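PDB 4HBZ: putative phosphohistidine phosphatase, SixA from Nakamurella multipartita, which probably removes phosphate from phosphohistidine, acting as a hydrolase of the histidine phosphatase superfamily, whose members share a phosphoglycerate mutase-like fold. Local coordinates for residues A103-V108 / A169-A174. Residues are numbered along the deposited sequence; the frame is centred on the assembly and turned at random.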
ATOM      1  N   ALA A 103      -9.861  -4.864  -5.861  1.00 12.77           N
ATOM      2  CA  ALA A 103     -11.056  -5.540  -5.409  1.00 13.97           C
ATOM      3  C   ALA A 103     -11.047  -5.773  -3.924  1.00 13.75           C
ATOM      4  O   ALA A 103     -12.103  -5.696  -3.276  1.00 14.97           O
ATOM      5  CB  ALA A 103     -11.230  -6.848  -6.156  1.00 14.86           C
ATOM      6  N   GLU A 104      -9.893  -6.104  -3.357  1.00 13.74           N
ATOM      7  CA  GLU A 104      -9.824  -6.321  -1.915  1.00 14.30           C
ATOM      8  C   GLU A 104      -9.940  -4.988  -1.154  1.00 13.93           C
ATOM      9  O   GLU A 104     -10.626  -4.947  -0.135  1.00 14.07           O
ATOM     10  CB  GLU A 104      -8.527  -6.994  -1.512  1.00 15.58           C
ATOM     11  CG  GLU A 104      -8.420  -8.419  -1.997  1.00 17.18           C
ATOM     12  CD  GLU A 104      -9.496  -9.335  -1.454  1.00 19.62           C
ATOM     13  OE1 GLU A 104      -9.995  -9.137  -0.330  1.00 20.15           O
ATOM     14  OE2 GLU A 104      -9.819 -10.294  -2.183  1.00 24.72           O
ATOM     15  N   VAL A 105      -9.298  -3.910  -1.635  1.00 13.10           N
ATOM     16  CA  VAL A 105      -9.479  -2.584  -0.999  1.00 13.45           C
ATOM     17  C   VAL A 105     -10.950  -2.173  -1.071  1.00 14.37           C
ATOM     18  O   VAL A 105     -11.522  -1.651  -0.111  1.00 14.41           O
ATOM     19  CB  VAL A 105      -8.549  -1.548  -1.601  1.00 14.14           C
ATOM     20  CG1 VAL A 105      -8.884  -0.191  -1.016  1.00 14.44           C
ATOM     21  CG2 VAL A 105      -7.103  -1.929  -1.308  1.00 13.31           C
ATOM     22  N   ALA A 106     -11.584  -2.469  -2.187  1.00 15.20           N
ATOM     23  CA  ALA A 106     -12.997  -2.102  -2.338  1.00 16.46           C
ATOM     24  C   ALA A 106     -13.936  -2.753  -1.376  1.00 16.18           C
ATOM     25  O   ALA A 106     -15.036  -2.254  -1.099  1.00 17.87           O
ATOM     26  CB  ALA A 106     -13.457  -2.452  -3.739  1.00 16.71           C
ATOM     27  N   ALA A 107     -13.549  -3.890  -0.812  1.00 14.55           N
ATOM     28  CA  ALA A 107     -14.347  -4.665   0.093  1.00 15.30           C
ATOM     29  C   ALA A 107     -14.196  -4.299   1.602  1.00 14.84           C
ATOM     30  O   ALA A 107     -14.922  -4.870   2.431  1.00 17.14           O
ATOM     31  CB  ALA A 107     -14.077  -6.173  -0.130  1.00 15.15           C
ATOM     32  N   VAL A 108     -13.258  -3.400   1.935  1.00 13.68           N
ATOM     33  CA  VAL A 108     -13.046  -3.035   3.338  1.00 13.89           C
ATOM     34  C   VAL A 108     -14.290  -2.324   3.890  1.00 14.53           C
ATOM     35  O   VAL A 108     -15.147  -1.804   3.133  1.00 14.60           O
ATOM     36  CB  VAL A 108     -11.809  -2.105   3.546  1.00 13.35           C
ATOM     37  CG1 VAL A 108     -10.580  -2.813   3.013  1.00 13.22           C
ATOM     38  CG2 VAL A 108     -12.001  -0.734   2.990  1.00 13.20           C
ATOM     39  N   ALA A 169     -15.172   1.460  -2.452  1.00 14.57           N
ATOM     40  CA  ALA A 169     -15.678   0.605  -3.480  1.00 15.25           C
ATOM     41  C   ALA A 169     -15.405   1.166  -4.900  1.00 15.66           C
ATOM     42  O   ALA A 169     -15.318   0.422  -5.895  1.00 16.28           O
ATOM     43  CB  ALA A 169     -17.146   0.346  -3.261  1.00 15.94           C
ATOM     44  N   ASP A 170     -15.264   2.500  -4.963  1.00 15.43           N
ATOM     45  CA  ASP A 170     -15.165   3.196  -6.230  1.00 15.28           C
ATOM     46  C   ASP A 170     -13.722   3.524  -6.599  1.00 15.26           C
ATOM     47  O   ASP A 170     -13.505   4.229  -7.540  1.00 15.39           O
ATOM     48  CB  ASP A 170     -15.957   4.518  -6.124  1.00 15.71           C
ATOM     49  CG  ASP A 170     -17.487   4.296  -6.025  1.00 16.43           C
ATOM     50  OD1 ASP A 170     -17.912   3.191  -6.379  1.00 19.48           O
ATOM     51  OD2 ASP A 170     -18.197   5.247  -5.723  1.00 18.65           O
ATOM     52  N   LEU A 171     -12.755   3.022  -5.837  1.00 14.79           N
ATOM     53  CA  LEU A 171     -11.375   3.428  -6.016  1.00 15.56           C
ATOM     54  C   LEU A 171     -10.850   3.254  -7.411  1.00 15.67           C
ATOM     55  O   LEU A 171     -10.130   4.121  -7.935  1.00 17.32           O
ATOM     56  CB  LEU A 171     -10.515   2.729  -4.935  1.00 16.20           C
ATOM     57  CG  LEU A 171      -9.068   3.029  -4.856  1.00 17.02           C
ATOM     58  CD1 LEU A 171      -8.764   4.464  -4.520  1.00 16.81           C
ATOM     59  CD2 LEU A 171      -8.444   2.075  -3.838  1.00 16.40           C
ATOM     60  N   ALA A 172     -11.176   2.165  -8.079  1.00 16.55           N
ATOM     61  CA  ALA A 172     -10.687   1.955  -9.407  1.00 18.55           C
ATOM     62  C   ALA A 172     -11.139   3.042 -10.380  1.00 19.74           C
ATOM     63  O   ALA A 172     -10.359   3.462 -11.237  1.00 23.00           O
ATOM     64  CB  ALA A 172     -11.052   0.574  -9.906  1.00 19.78           C
ATOM     65  N   GLN A 173     -12.356   3.533 -10.217  1.00 17.95           N
ATOM     66  CA  GLN A 173     -12.877   4.582 -11.086  1.00 18.90           C
ATOM     67  C   GLN A 173     -12.438   5.978 -10.640  1.00 17.64           C
ATOM     68  O   GLN A 173     -12.270   6.872 -11.484  1.00 18.54           O
ATOM     69  CB  GLN A 173     -14.416   4.528 -11.154  1.00 22.41           C
ATOM     70  CG  GLN A 173     -14.963   3.268 -11.837  1.00 28.94           C
ATOM     71  CD  GLN A 173     -14.641   1.968 -11.087  1.00 34.41           C
ATOM     72  OE1 GLN A 173     -14.750   1.868  -9.816  1.00 37.38           O
ATOM     73  NE2 GLN A 173     -14.187   0.954 -11.862  1.00 34.74           N
ATOM     74  N   ALA A 174     -12.371   6.200  -9.308  1.00 16.18           N
ATOM     75  CA  ALA A 174     -12.109   7.519  -8.741  1.00 16.20           C
ATOM     76  C   ALA A 174     -10.604   7.838  -8.833  1.00 15.38           C
ATOM     77  O   ALA A 174     -10.213   9.022  -9.033  1.00 16.05           O
ATOM     78  CB  ALA A 174     -12.537   7.599  -7.292  1.00 16.22           C
TER
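V105 and L171 meet through one methyl group each: CG1 of V105 lies 3.6 Å from CD2 of L171. The two side chains run obliquely across one another, and a single branch of each makes the touch. On the valine, CG1 stands anti to the backbone N (chi1 174°), which sets this methyl against CD2 of L171 while CG2 takes the place beside the backbone N. L171 likewise carries CG anti to its own N (chi1 -177°), and its chain reaches across with CD2 foremost. Both residues are buried, and their touch is purely apolar.

Nearer the surface, the backbones come close at two alanines. The CA atoms of A106 and A169 are 4.0 Å apart, the closest CA pair between the segments. CB of A106 sits 3.8 Å from CA of A169. In return, CB of A169 comes within 4.0 Å of O of A106. Each methyl therefore packs against the main chain of its partner, a van der Waals approach consistent with the short side chains at both positions. The interface is small, burying 157 Å² in all.

The contact is plain helix-end packing in the alpha/beta fold of the histidine phosphatase superfamily: the C-terminal part of helix 98-106 meets the 3-10 turn that leads into the short helix 171-174, within the link between strands 159-164 and 177-182. W168, next to A169 in the chain, also packs on V105, and L102, one turn back along helix 98-106, touches L171. On the sheet side, V105 packs on V117 of strand 114-119 in the mixed central sheet, while the carbonyl of Q173 accepts hydrogen bonds from Q134 and N138, tying the short helix to helix 123-138.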